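Local coordinates for protein GH26A (Muricauda sp. MAR_2010_75, PDB 6Q75) that is a family 26 glycoside hydrolase that probably hydrolyses beta-linked polysaccharides, such as mannans, with a (beta/alpha)8-barrel catalytic domain, at residues K259-L264 against K271-G276; Q147-Q152 against Y202-N207; N27-V32 against K162-K167. All blocks are in the same frame, centred on the assembly; numbering follows the deposited sequence.

Contact 1: residues K259-L264 against K271-G276; sequences KDYDQL and KPIALG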
ATOM      1  N   LYS A 259      14.856  -1.422  15.898  1.00 26.57           N
ATOM      2  CA  LYS A 259      14.024  -0.525  16.694  1.00 28.17           C
ATOM      3  C   LYS A 259      12.778  -0.092  15.927  1.00 26.31           C
ATOM      4  O   LYS A 259      11.695  -0.005  16.509  1.00 29.03           O
ATOM      5  CB  LYS A 259      14.831   0.704  17.116  1.00 29.40           C
ATOM      6  N   ASP A 260      12.918   0.213  14.630  1.00 25.06           N
ATOM      7  CA  ASP A 260      11.747   0.571  13.815  1.00 23.32           C
ATOM      8  C   ASP A 260      10.764  -0.593  13.725  1.00 25.04           C
ATOM      9  O   ASP A 260       9.545  -0.396  13.811  1.00 25.70           O
ATOM     10  CB  ASP A 260      12.169   0.969  12.406  1.00 24.11           C
ATOM     11  CG  ASP A 260      12.978   2.248  12.362  1.00 28.95           C
ATOM     12  OD1 ASP A 260      13.121   2.934  13.398  1.00 31.28           O
ATOM     13  OD2 ASP A 260      13.498   2.542  11.274  1.00 28.46           O
ATOM     14  N   TYR A 261      11.274  -1.811  13.496  1.00 23.04           N
ATOM     15  CA  TYR A 261      10.418  -2.997  13.561  1.00 22.94           C
ATOM     16  C   TYR A 261       9.710  -3.086  14.908  1.00 24.04           C
ATOM     17  O   TYR A 261       8.490  -3.287  14.962  1.00 23.52           O
ATOM     18  CB  TYR A 261      11.257  -4.243  13.288  1.00 20.80           C
ATOM     19  CG  TYR A 261      10.619  -5.609  13.476  1.00 22.59           C
ATOM     20  CD1 TYR A 261       9.854  -6.193  12.473  1.00 21.63           C
ATOM     21  CD2 TYR A 261      10.883  -6.363  14.618  1.00 21.96           C
ATOM     22  CE1 TYR A 261       9.327  -7.486  12.646  1.00 21.10           C
ATOM     23  CE2 TYR A 261      10.369  -7.623  14.787  1.00 23.94           C
ATOM     24  CZ  TYR A 261       9.608  -8.190  13.803  1.00 21.87           C
ATOM     25  OH  TYR A 261       9.129  -9.465  14.013  1.00 24.65           O
ATOM     26  N   ASP A 262      10.450  -2.899  16.008  1.00 21.58           N
ATOM     27  CA  ASP A 262       9.825  -2.959  17.336  1.00 24.44           C
ATOM     28  C   ASP A 262       8.731  -1.893  17.501  1.00 24.03           C
ATOM     29  O   ASP A 262       7.674  -2.165  18.095  1.00 26.85           O
ATOM     30  CB  ASP A 262      10.887  -2.779  18.419  1.00 27.56           C
ATOM     31  CG  ASP A 262      11.787  -3.990  18.580  1.00 32.94           C
ATOM     32  OD1 ASP A 262      11.419  -5.102  18.141  1.00 32.91           O
ATOM     33  OD2 ASP A 262      12.874  -3.825  19.166  1.00 35.12           O
ATOM     34  N   GLN A 263       8.964  -0.683  16.975  1.00 23.29           N
ATOM     35  CA  GLN A 263       7.959   0.382  17.046  1.00 28.32           C
ATOM     36  C   GLN A 263       6.674   0.016  16.325  1.00 24.88           C
ATOM     37  O   GLN A 263       5.576   0.265  16.840  1.00 26.42           O
ATOM     38  CB  GLN A 263       8.485   1.673  16.407  1.00 33.77           C
ATOM     39  CG  GLN A 263       7.814   2.992  16.850  1.00 43.19           C
ATOM     40  CD  GLN A 263       8.346   4.239  16.083  1.00 49.44           C
ATOM     41  OE1 GLN A 263       9.120   4.099  15.138  1.00 54.33           O
ATOM     42  NE2 GLN A 263       7.720   5.395  16.318  1.00 47.15           N
ATOM     43  N   LEU A 264       6.785  -0.593  15.151  1.00 23.21           N
ATOM     44  CA  LEU A 264       5.575  -0.899  14.402  1.00 22.95           C
ATOM     45  C   LEU A 264       4.840  -2.074  15.005  1.00 21.71           C
ATOM     46  O   LEU A 264       3.610  -2.070  15.033  1.00 22.59           O
ATOM     47  CB  LEU A 264       5.907  -1.197  12.945  1.00 22.65           C
ATOM     48  CG  LEU A 264       4.731  -1.104  11.982  1.00 22.55           C
ATOM     49  CD1 LEU A 264       4.246   0.325  11.846  1.00 21.59           C
ATOM     50  CD2 LEU A 264       5.180  -1.650  10.631  1.00 22.09           C
ATOM     51  N   LYS A 271      -2.248  -6.878  14.963  1.00 26.45           N
ATOM     52  CA  LYS A 271      -2.527  -6.814  13.541  1.00 24.57           C
ATOM     53  C   LYS A 271      -1.280  -7.184  12.741  1.00 22.86           C
ATOM     54  O   LYS A 271      -0.157  -6.959  13.196  1.00 23.31           O
ATOM     55  CB  LYS A 271      -2.996  -5.420  13.154  1.00 27.62           C
ATOM     56  CG  LYS A 271      -4.373  -5.123  13.756  1.00 29.38           C
ATOM     57  CD  LYS A 271      -4.899  -3.798  13.302  1.00 30.23           C
ATOM     58  CE  LYS A 271      -6.235  -3.523  13.980  1.00 30.50           C
ATOM     59  NZ  LYS A 271      -7.375  -4.238  13.326  1.00 29.60           N
ATOM     60  N   PRO A 272      -1.444  -7.731  11.534  1.00 22.41           N
ATOM     61  CA  PRO A 272      -0.261  -8.052  10.725  1.00 21.92           C
ATOM     62  C   PRO A 272       0.501  -6.792  10.344  1.00 21.32           C
ATOM     63  O   PRO A 272      -0.069  -5.702  10.244  1.00 20.45           O
ATOM     64  CB  PRO A 272      -0.832  -8.743   9.481  1.00 21.45           C
ATOM     65  CG  PRO A 272      -2.282  -9.148   9.878  1.00 22.52           C
ATOM     66  CD  PRO A 272      -2.705  -8.122  10.878  1.00 23.21           C
ATOM     67  N   ILE A 273       1.808  -6.958  10.144  1.00 20.04           N
ATOM     68  CA  ILE A 273       2.628  -5.885   9.600  1.00 19.18           C
ATOM     69  C   ILE A 273       3.246  -6.359   8.291  1.00 20.17           C
ATOM     70  O   ILE A 273       3.345  -7.563   8.019  1.00 21.31           O
ATOM     71  CB  ILE A 273       3.725  -5.413  10.581  1.00 19.22           C
ATOM     72  CG1 ILE A 273       4.714  -6.537  10.865  1.00 24.63           C
ATOM     73  CG2 ILE A 273       3.135  -4.855  11.858  1.00 21.34           C
ATOM     74  CD1 ILE A 273       5.869  -6.078  11.722  1.00 23.87           C
ATOM     75  N   ALA A 274       3.700  -5.392   7.486  1.00 17.85           N
ATOM     76  CA  ALA A 274       4.263  -5.729   6.184  1.00 18.87           C
ATOM     77  C   ALA A 274       5.248  -4.654   5.761  1.00 18.11           C
ATOM     78  O   ALA A 274       5.192  -3.520   6.243  1.00 17.79           O
ATOM     79  CB  ALA A 274       3.174  -5.861   5.115  1.00 18.48           C
ATOM     80  N   LEU A 275       6.131  -5.019   4.832  1.00 16.68           N
ATOM     81  CA  LEU A 275       7.033  -4.058   4.191  1.00 16.69           C
ATOM     82  C   LEU A 275       6.343  -3.553   2.935  1.00 16.73           C
ATOM     83  O   LEU A 275       6.408  -4.183   1.875  1.00 16.64           O
ATOM     84  CB  LEU A 275       8.387  -4.700   3.874  1.00 16.51           C
ATOM     85  CG  LEU A 275       9.215  -5.097   5.092  1.00 19.78           C
ATOM     86  CD1 LEU A 275      10.289  -6.163   4.718  1.00 16.58           C
ATOM     87  CD2 LEU A 275       9.795  -3.884   5.752  1.00 20.96           C
ATOM     88  N   GLY A 276       5.682  -2.397   3.048  1.00 16.66           N
ATOM     89  CA  GLY A 276       4.836  -1.931   1.969  1.00 18.40           C
ATOM     90  C   GLY A 276       5.587  -1.568   0.707  1.00 18.82           C
ATOM     91  O   GLY A 276       5.059  -1.753  -0.398  1.00 17.04           O
TER
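I273 splits its two branches between Y261 and L264, which lie one turn apart on the buried side of the helix. Its CG1 sits between the backbone N and the carbonyl carbon (chi1 64°), and chi2 then extends the chain, sending CD1 out to the tyrosine. There it meets the ring obliquely, with Y261 CE1 3.8 Å from I273 CD1, and the isoleucine runs roughly perpendicular to the tyrosine. The other branch turns to the leucine: I273 CG2 lies 4.0 Å from L264 CD2, the two side chains running antiparallel, side by side. The contact closes a right-handed beta-alpha-beta unit of the barrel, in which helix 258-268 follows strand 246-251 and packs against the outside of strand 273-278. The CB of I273 points toward the helix. W293 of the next strand touches all three side chains, its ring meeting that of Y261 with the planes about 60° apart, and V265 and A268 add to the apolar cover of I273. The tyrosine's polar end is satisfied beyond this pair, OH being hydrogen-bonded to K292 N.

Contact 2: residues Q147-Q152 against Y202-N207; sequences QRWTQQ and YDRLVN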
ATOM      1  N   GLN A 147     -16.037  19.016  -1.701  1.00 30.49           N
ATOM      2  CA  GLN A 147     -16.738  18.521  -2.882  1.00 30.17           C
ATOM      3  C   GLN A 147     -15.752  18.022  -3.936  1.00 28.63           C
ATOM      4  O   GLN A 147     -15.932  16.938  -4.506  1.00 27.52           O
ATOM      5  CB  GLN A 147     -17.630  19.625  -3.460  1.00 32.60           C
ATOM      6  CG  GLN A 147     -18.165  19.291  -4.824  1.00 35.15           C
ATOM      7  N   ARG A 148     -14.689  18.788  -4.187  1.00 30.28           N
ATOM      8  CA  ARG A 148     -13.686  18.368  -5.156  1.00 28.75           C
ATOM      9  C   ARG A 148     -12.971  17.105  -4.691  1.00 26.40           C
ATOM     10  O   ARG A 148     -12.659  16.228  -5.504  1.00 25.31           O
ATOM     11  CB  ARG A 148     -12.689  19.507  -5.408  1.00 29.12           C
ATOM     12  CG  ARG A 148     -13.313  20.722  -6.142  1.00 28.86           C
ATOM     13  CD  ARG A 148     -12.289  21.846  -6.332  1.00 31.21           C
ATOM     14  NE  ARG A 148     -11.110  21.319  -7.021  1.00 33.18           N
ATOM     15  CZ  ARG A 148     -11.026  21.197  -8.339  1.00 34.76           C
ATOM     16  NH1 ARG A 148     -12.026  21.601  -9.111  1.00 33.62           N
ATOM     17  NH2 ARG A 148      -9.940  20.694  -8.889  1.00 37.12           N
ATOM     18  N   TRP A 149     -12.707  16.990  -3.386  1.00 25.13           N
ATOM     19  CA  TRP A 149     -12.099  15.766  -2.872  1.00 25.49           C
ATOM     20  C   TRP A 149     -13.022  14.572  -3.094  1.00 23.91           C
ATOM     21  O   TRP A 149     -12.570  13.497  -3.497  1.00 23.97           O
ATOM     22  CB  TRP A 149     -11.749  15.926  -1.389  1.00 25.96           C
ATOM     23  CG  TRP A 149     -11.261  14.670  -0.718  1.00 22.56           C
ATOM     24  CD1 TRP A 149      -9.960  14.220  -0.634  1.00 21.67           C
ATOM     25  CD2 TRP A 149     -12.068  13.685  -0.067  1.00 24.53           C
ATOM     26  NE1 TRP A 149      -9.919  13.018   0.053  1.00 21.01           N
ATOM     27  CE2 TRP A 149     -11.204  12.671   0.404  1.00 21.48           C
ATOM     28  CE3 TRP A 149     -13.446  13.559   0.165  1.00 27.09           C
ATOM     29  CZ2 TRP A 149     -11.672  11.545   1.100  1.00 22.60           C
ATOM     30  CZ3 TRP A 149     -13.908  12.440   0.854  1.00 27.75           C
ATOM     31  CH2 TRP A 149     -13.022  11.452   1.314  1.00 24.53           C
ATOM     32  N   THR A 150     -14.328  14.737  -2.862  1.00 24.71           N
ATOM     33  CA  THR A 150     -15.210  13.597  -3.092  1.00 26.24           C
ATOM     34  C   THR A 150     -15.165  13.145  -4.549  1.00 26.34           C
ATOM     35  O   THR A 150     -15.223  11.942  -4.826  1.00 26.10           O
ATOM     36  CB  THR A 150     -16.649  13.910  -2.682  1.00 29.77           C
ATOM     37  OG1 THR A 150     -17.161  14.923  -3.550  1.00 34.42           O
ATOM     38  CG2 THR A 150     -16.723  14.357  -1.221  1.00 27.56           C
ATOM     39  N   GLN A 151     -15.059  14.090  -5.494  1.00 27.17           N
ATOM     40  CA  GLN A 151     -15.041  13.716  -6.906  1.00 28.52           C
ATOM     41  C   GLN A 151     -13.765  12.968  -7.267  1.00 27.92           C
ATOM     42  O   GLN A 151     -13.793  12.045  -8.087  1.00 28.40           O
ATOM     43  CB  GLN A 151     -15.188  14.950  -7.791  1.00 33.26           C
ATOM     44  CG  GLN A 151     -16.502  15.648  -7.616  1.00 42.77           C
ATOM     45  CD  GLN A 151     -16.549  16.957  -8.372  1.00 51.63           C
ATOM     46  OE1 GLN A 151     -15.545  17.391  -8.950  1.00 55.28           O
ATOM     47  NE2 GLN A 151     -17.711  17.591  -8.379  1.00 54.02           N
ATOM     48  N   GLN A 152     -12.639  13.371  -6.691  1.00 24.29           N
ATOM     49  CA  GLN A 152     -11.389  12.657  -6.947  1.00 23.40           C
ATOM     50  C   GLN A 152     -11.424  11.256  -6.358  1.00 22.62           C
ATOM     51  O   GLN A 152     -10.918  10.306  -6.968  1.00 23.77           O
ATOM     52  CB  GLN A 152     -10.217  13.447  -6.377  1.00 27.80           C
ATOM     53  CG  GLN A 152      -9.975  14.747  -7.118  1.00 29.14           C
ATOM     54  CD  GLN A 152      -9.027  15.672  -6.378  1.00 28.61           C
ATOM     55  OE1 GLN A 152      -8.747  15.481  -5.193  1.00 28.56           O
ATOM     56  NE2 GLN A 152      -8.547  16.694  -7.070  1.00 27.65           N
ATOM     57  N   TYR A 202     -12.292   6.392   4.583  1.00 21.02           N
ATOM     58  CA  TYR A 202     -12.879   5.116   4.974  1.00 20.66           C
ATOM     59  C   TYR A 202     -14.393   5.183   4.867  1.00 21.72           C
ATOM     60  O   TYR A 202     -15.027   4.302   4.272  1.00 23.31           O
ATOM     61  CB  TYR A 202     -12.441   4.764   6.396  1.00 23.51           C
ATOM     62  CG  TYR A 202     -12.851   3.378   6.825  1.00 23.62           C
ATOM     63  CD1 TYR A 202     -14.143   3.139   7.256  1.00 23.72           C
ATOM     64  CD2 TYR A 202     -11.946   2.313   6.810  1.00 22.17           C
ATOM     65  CE1 TYR A 202     -14.553   1.891   7.649  1.00 27.49           C
ATOM     66  CE2 TYR A 202     -12.356   1.035   7.216  1.00 26.34           C
ATOM     67  CZ  TYR A 202     -13.657   0.840   7.635  1.00 28.25           C
ATOM     68  OH  TYR A 202     -14.117  -0.404   8.043  1.00 31.48           O
ATOM     69  N   ASP A 203     -14.982   6.236   5.436  1.00 23.31           N
ATOM     70  CA  ASP A 203     -16.428   6.412   5.354  1.00 25.81           C
ATOM     71  C   ASP A 203     -16.895   6.455   3.903  1.00 26.86           C
ATOM     72  O   ASP A 203     -17.917   5.846   3.556  1.00 29.31           O
ATOM     73  CB  ASP A 203     -16.838   7.679   6.113  1.00 28.23           C
ATOM     74  CG  ASP A 203     -18.341   7.945   6.067  1.00 34.29           C
ATOM     75  OD1 ASP A 203     -19.132   7.155   6.639  1.00 33.51           O
ATOM     76  OD2 ASP A 203     -18.726   8.967   5.463  1.00 37.02           O
ATOM     77  N   ARG A 204     -16.191   7.186   3.037  1.00 25.34           N
ATOM     78  CA  ARG A 204     -16.695   7.292   1.672  1.00 26.13           C
ATOM     79  C   ARG A 204     -16.596   5.958   0.945  1.00 23.53           C
ATOM     80  O   ARG A 204     -17.502   5.562   0.220  1.00 23.60           O
ATOM     81  CB  ARG A 204     -15.952   8.373   0.888  1.00 26.18           C
ATOM     82  CG  ARG A 204     -16.579   8.551  -0.512  1.00 31.90           C
ATOM     83  CD  ARG A 204     -16.441   9.949  -1.113  1.00 32.58           C
ATOM     84  NE  ARG A 204     -17.362  10.124  -2.245  1.00 35.03           N
ATOM     85  CZ  ARG A 204     -18.589  10.638  -2.156  1.00 36.30           C
ATOM     86  NH1 ARG A 204     -19.064  11.051  -0.987  1.00 37.90           N
ATOM     87  NH2 ARG A 204     -19.350  10.753  -3.241  1.00 33.73           N
ATOM     88  N   LEU A 205     -15.494   5.241   1.113  1.00 22.01           N
ATOM     89  CA  LEU A 205     -15.356   4.004   0.353  1.00 22.63           C
ATOM     90  C   LEU A 205     -16.221   2.884   0.919  1.00 23.67           C
ATOM     91  O   LEU A 205     -16.919   2.190   0.169  1.00 27.90           O
ATOM     92  CB  LEU A 205     -13.891   3.607   0.333  1.00 20.77           C
ATOM     93  CG  LEU A 205     -13.002   4.547  -0.475  1.00 20.73           C
ATOM     94  CD1 LEU A 205     -11.594   3.899  -0.550  1.00 20.30           C
ATOM     95  CD2 LEU A 205     -13.537   4.759  -1.875  1.00 24.26           C
ATOM     96  N   VAL A 206     -16.208   2.704   2.238  1.00 23.67           N
ATOM     97  CA  VAL A 206     -16.916   1.567   2.832  1.00 23.46           C
ATOM     98  C   VAL A 206     -18.408   1.851   2.959  1.00 27.14           C
ATOM     99  O   VAL A 206     -19.252   0.996   2.670  1.00 30.08           O
ATOM    100  CB  VAL A 206     -16.298   1.224   4.197  1.00 27.30           C
ATOM    101  CG1 VAL A 206     -17.116   0.123   4.912  1.00 30.22           C
ATOM    102  CG2 VAL A 206     -14.804   0.838   4.035  1.00 27.31           C
ATOM    103  N   ASN A 207     -18.766   3.034   3.422  1.00 28.00           N
ATOM    104  CA  ASN A 207     -20.178   3.273   3.686  1.00 28.95           C
ATOM    105  C   ASN A 207     -20.898   3.868   2.487  1.00 32.26           C
ATOM    106  O   ASN A 207     -22.013   3.448   2.169  1.00 32.09           O
ATOM    107  CB  ASN A 207     -20.333   4.176   4.903  1.00 31.55           C
ATOM    108  CG  ASN A 207     -19.809   3.531   6.155  1.00 37.91           C
ATOM    109  OD1 ASN A 207     -19.986   2.326   6.364  1.00 42.57           O
ATOM    110  ND2 ASN A 207     -19.156   4.316   6.998  1.00 38.38           N
TER
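R204 reaches across from one helix to T150 and W149 on the other. Its CB points toward the opposite helix, CG stands anti to the backbone N (chi1 -175°), and the following torsions keep the chain extended to NE. CD is the first atom to touch, 4.1 Å from W149 CZ3; it approaches the indole obliquely, and the ring and guanidinium planes are 70° apart. NE comes next, 3.8 Å from T150 O but committed to a salt bridge with D154 OD1, one turn further along the threonine's helix. That bond should help fix the rotation of the head group. CZ lies beneath T150: the threonine CB sits over the centre of one guanidinium face, 3.8 Å from R204 CZ. At the tip, NH1 is 4.1 Å from T150 CG2. The threonine hydroxyl is turned back into its own helix, toward Q147 O, though the 2.5 Å between T150 OG1 and Q147 O is doubtfully short for a hydrogen bond. W149 likewise has its polar atom engaged elsewhere, NE1 bonding to Y175 OH. The pairing thus joins helices 144-165 and 194-208, which precede and follow strand 170-173 in the outer helical layer of the (beta/alpha)8 barrel.

Contact 3: residues N27-V32 against K162-K167; sequences NATEEV and KLQEAK
K167 N donates to Q164 O at 2.8 Å, one of two bonds back into the last turn that make the end of helix 144-165 a Schellman motif. K167 takes the positive phi this requires, 65°, and its backbone lies against the start of helix 30-40, for which T29 is the N-cap residue. E31 makes the closest approach. With chi1 near +60°, E31 CG is flanked by both backbone branches, and the chain bends at chi2 (-96°), which brings the carboxylate over the K167 backbone, with E31 OE2 3.4 Å from K167 CA. The carboxylate carbon, E31 CD, is 3.5 Å from K167 O. The lysine chain runs roughly perpendicular to the glutamate and its amine ends up distant, K167 NZ 5.6 Å from E31 OE1; any attraction between the charges is probably modest. P169, leading into strand 170-173, packs against E31 from outside the two segments. Q164 reaches out on an extended chain, and its amide is held at both ends: OE1 accepts from N212 N and NE2 donates to R210 O. N212 also shares a backbone hydrogen bond with T29, whose methyl CG2 rests 4.0 Å from Q164 OE1.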
ATOM      1  N   ASN A  27     -18.839  -6.212   7.142  1.00 47.52           N
ATOM      2  CA  ASN A  27     -19.446  -6.730   5.925  1.00 45.75           C
ATOM      3  C   ASN A  27     -18.417  -7.229   4.922  1.00 38.54           C
ATOM      4  O   ASN A  27     -18.731  -7.334   3.733  1.00 35.78           O
ATOM      5  CB  ASN A  27     -20.324  -5.660   5.272  1.00 50.31           C
ATOM      6  CG  ASN A  27     -21.651  -5.471   5.980  1.00 56.87           C
ATOM      7  OD1 ASN A  27     -22.078  -6.310   6.777  1.00 61.78           O
ATOM      8  ND2 ASN A  27     -22.316  -4.366   5.684  1.00 57.11           N
ATOM      9  N   ALA A  28     -17.189  -7.518   5.367  1.00 36.38           N
ATOM     10  CA  ALA A  28     -16.138  -7.951   4.457  1.00 31.98           C
ATOM     11  C   ALA A  28     -16.578  -9.133   3.600  1.00 31.58           C
ATOM     12  O   ALA A  28     -17.256 -10.047   4.075  1.00 30.20           O
ATOM     13  CB  ALA A  28     -14.891  -8.334   5.259  1.00 30.88           C
ATOM     14  N   THR A  29     -16.164  -9.126   2.335  1.00 30.23           N
ATOM     15  CA  THR A  29     -16.484 -10.237   1.449  1.00 32.85           C
ATOM     16  C   THR A  29     -15.698 -11.482   1.851  1.00 32.21           C
ATOM     17  O   THR A  29     -14.726 -11.410   2.600  1.00 27.58           O
ATOM     18  CB  THR A  29     -16.164  -9.885   0.002  1.00 32.10           C
ATOM     19  OG1 THR A  29     -14.762  -9.648  -0.113  1.00 33.81           O
ATOM     20  CG2 THR A  29     -16.914  -8.644  -0.408  1.00 30.67           C
ATOM     21  N   GLU A  30     -16.144 -12.637   1.343  1.00 33.13           N
ATOM     22  CA  GLU A  30     -15.480 -13.900   1.669  1.00 32.40           C
ATOM     23  C   GLU A  30     -14.014 -13.909   1.232  1.00 30.70           C
ATOM     24  O   GLU A  30     -13.147 -14.388   1.975  1.00 27.57           O
ATOM     25  CB  GLU A  30     -16.239 -15.061   1.028  1.00 35.11           C
ATOM     26  CG  GLU A  30     -17.678 -15.154   1.484  1.00 39.06           C
ATOM     27  N   GLU A  31     -13.703 -13.342   0.058  1.00 27.26           N
ATOM     28  CA  GLU A  31     -12.312 -13.349  -0.400  1.00 29.36           C
ATOM     29  C   GLU A  31     -11.414 -12.508   0.502  1.00 28.36           C
ATOM     30  O   GLU A  31     -10.222 -12.817   0.645  1.00 24.19           O
ATOM     31  CB  GLU A  31     -12.220 -12.875  -1.854  1.00 29.47           C
ATOM     32  CG  GLU A  31     -12.686 -11.447  -2.062  1.00 33.32           C
ATOM     33  CD  GLU A  31     -14.133 -11.341  -2.527  1.00 38.36           C
ATOM     34  OE1 GLU A  31     -14.889 -12.357  -2.422  1.00 36.79           O
ATOM     35  OE2 GLU A  31     -14.499 -10.220  -2.980  1.00 39.63           O
ATOM     36  N   VAL A  32     -11.953 -11.448   1.116  1.00 24.66           N
ATOM     37  CA  VAL A  32     -11.171 -10.673   2.081  1.00 25.73           C
ATOM     38  C   VAL A  32     -10.925 -11.497   3.339  1.00 25.37           C
ATOM     39  O   VAL A  32      -9.816 -11.533   3.883  1.00 27.79           O
ATOM     40  CB  VAL A  32     -11.881  -9.345   2.416  1.00 25.25           C
ATOM     41  CG1 VAL A  32     -11.387  -8.779   3.744  1.00 24.34           C
ATOM     42  CG2 VAL A  32     -11.685  -8.324   1.308  1.00 23.30           C
ATOM     43  N   LYS A 162     -15.611  -2.119  -9.598  1.00 24.99           N
ATOM     44  CA  LYS A 162     -15.494  -3.143 -10.628  1.00 25.62           C
ATOM     45  C   LYS A 162     -14.689  -4.337 -10.115  1.00 25.06           C
ATOM     46  O   LYS A 162     -15.019  -5.498 -10.404  1.00 25.72           O
ATOM     47  CB  LYS A 162     -14.855  -2.540 -11.877  1.00 25.82           C
ATOM     48  CG  LYS A 162     -14.678  -3.515 -13.017  1.00 34.77           C
ATOM     49  N   LEU A 163     -13.659  -4.074  -9.317  1.00 23.95           N
ATOM     50  CA  LEU A 163     -12.880  -5.172  -8.738  1.00 23.46           C
ATOM     51  C   LEU A 163     -13.711  -5.975  -7.735  1.00 26.83           C
ATOM     52  O   LEU A 163     -13.590  -7.200  -7.665  1.00 24.03           O
ATOM     53  CB  LEU A 163     -11.610  -4.605  -8.098  1.00 23.11           C
ATOM     54  CG  LEU A 163     -10.581  -4.137  -9.131  1.00 22.76           C
ATOM     55  CD1 LEU A 163      -9.572  -3.198  -8.508  1.00 23.07           C
ATOM     56  CD2 LEU A 163      -9.848  -5.337  -9.728  1.00 25.11           C
ATOM     57  N   GLN A 164     -14.582  -5.312  -6.973  1.00 24.93           N
ATOM     58  CA  GLN A 164     -15.463  -6.050  -6.071  1.00 28.21           C
ATOM     59  C   GLN A 164     -16.398  -6.977  -6.846  1.00 27.44           C
ATOM     60  O   GLN A 164     -16.641  -8.116  -6.431  1.00 25.91           O
ATOM     61  CB  GLN A 164     -16.284  -5.079  -5.222  1.00 26.77           C
ATOM     62  CG  GLN A 164     -17.263  -5.769  -4.291  1.00 29.01           C
ATOM     63  CD  GLN A 164     -17.750  -4.851  -3.178  1.00 31.24           C
ATOM     64  OE1 GLN A 164     -17.444  -5.043  -1.996  1.00 28.20           O
ATOM     65  NE2 GLN A 164     -18.508  -3.829  -3.562  1.00 32.84           N
ATOM     66  N   GLU A 165     -16.959  -6.488  -7.956  1.00 28.83           N
ATOM     67  CA  GLU A 165     -17.846  -7.308  -8.778  1.00 29.91           C
ATOM     68  C   GLU A 165     -17.115  -8.516  -9.360  1.00 29.46           C
ATOM     69  O   GLU A 165     -17.731  -9.557  -9.596  1.00 29.02           O
ATOM     70  CB  GLU A 165     -18.460  -6.440  -9.884  1.00 35.60           C
ATOM     71  CG  GLU A 165     -18.914  -7.184 -11.136  1.00 43.65           C
ATOM     72  CD  GLU A 165     -19.150  -6.255 -12.326  1.00 49.49           C
ATOM     73  OE1 GLU A 165     -19.878  -5.250 -12.167  1.00 49.66           O
ATOM     74  OE2 GLU A 165     -18.608  -6.534 -13.424  1.00 50.67           O
ATOM     75  N   ALA A 166     -15.812  -8.400  -9.607  1.00 26.23           N
ATOM     76  CA  ALA A 166     -14.997  -9.544 -10.009  1.00 29.28           C
ATOM     77  C   ALA A 166     -14.524 -10.381  -8.828  1.00 28.66           C
ATOM     78  O   ALA A 166     -13.797 -11.360  -9.043  1.00 28.38           O
ATOM     79  CB  ALA A 166     -13.776  -9.070 -10.808  1.00 27.60           C
ATOM     80  N   LYS A 167     -14.901 -10.012  -7.600  1.00 25.98           N
ATOM     81  CA  LYS A 167     -14.563 -10.744  -6.373  1.00 25.36           C
ATOM     82  C   LYS A 167     -13.059 -10.748  -6.101  1.00 25.45           C
ATOM     83  O   LYS A 167     -12.520 -11.736  -5.619  1.00 25.58           O
ATOM     84  CB  LYS A 167     -15.108 -12.182  -6.392  1.00 26.47           C
ATOM     85  CG  LYS A 167     -16.592 -12.250  -6.834  1.00 27.77           C
ATOM     86  CD  LYS A 167     -17.114 -13.680  -6.996  1.00 33.16           C
ATOM     87  CE  LYS A 167     -16.964 -14.507  -5.738  1.00 35.87           C
ATOM     88  NZ  LYS A 167     -17.673 -15.832  -5.868  1.00 40.54           N
TER

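All three contacts belong to one (beta/alpha)8-barrel domain. Contacts 2 and 3 share helix 144-165, one toward its start and the other at its end; their centres are 19 Å apart, and their segments alternate along the chain. Contact 1 comes later in sequence, after both have closed, with its centre about 28 Å from that of contact 2 and 27 Å from that of contact 3. No two contacts touch. Contact 1 joins helix to strand, contact 2 joins two helices of the outer layer, and contact 3 brings in the N-terminal helix 30-40, whose other end, at I39 and H40, touches P272, within segment 271-276. Helix 30-40 thus touches segments of both contact 1 and contact 3.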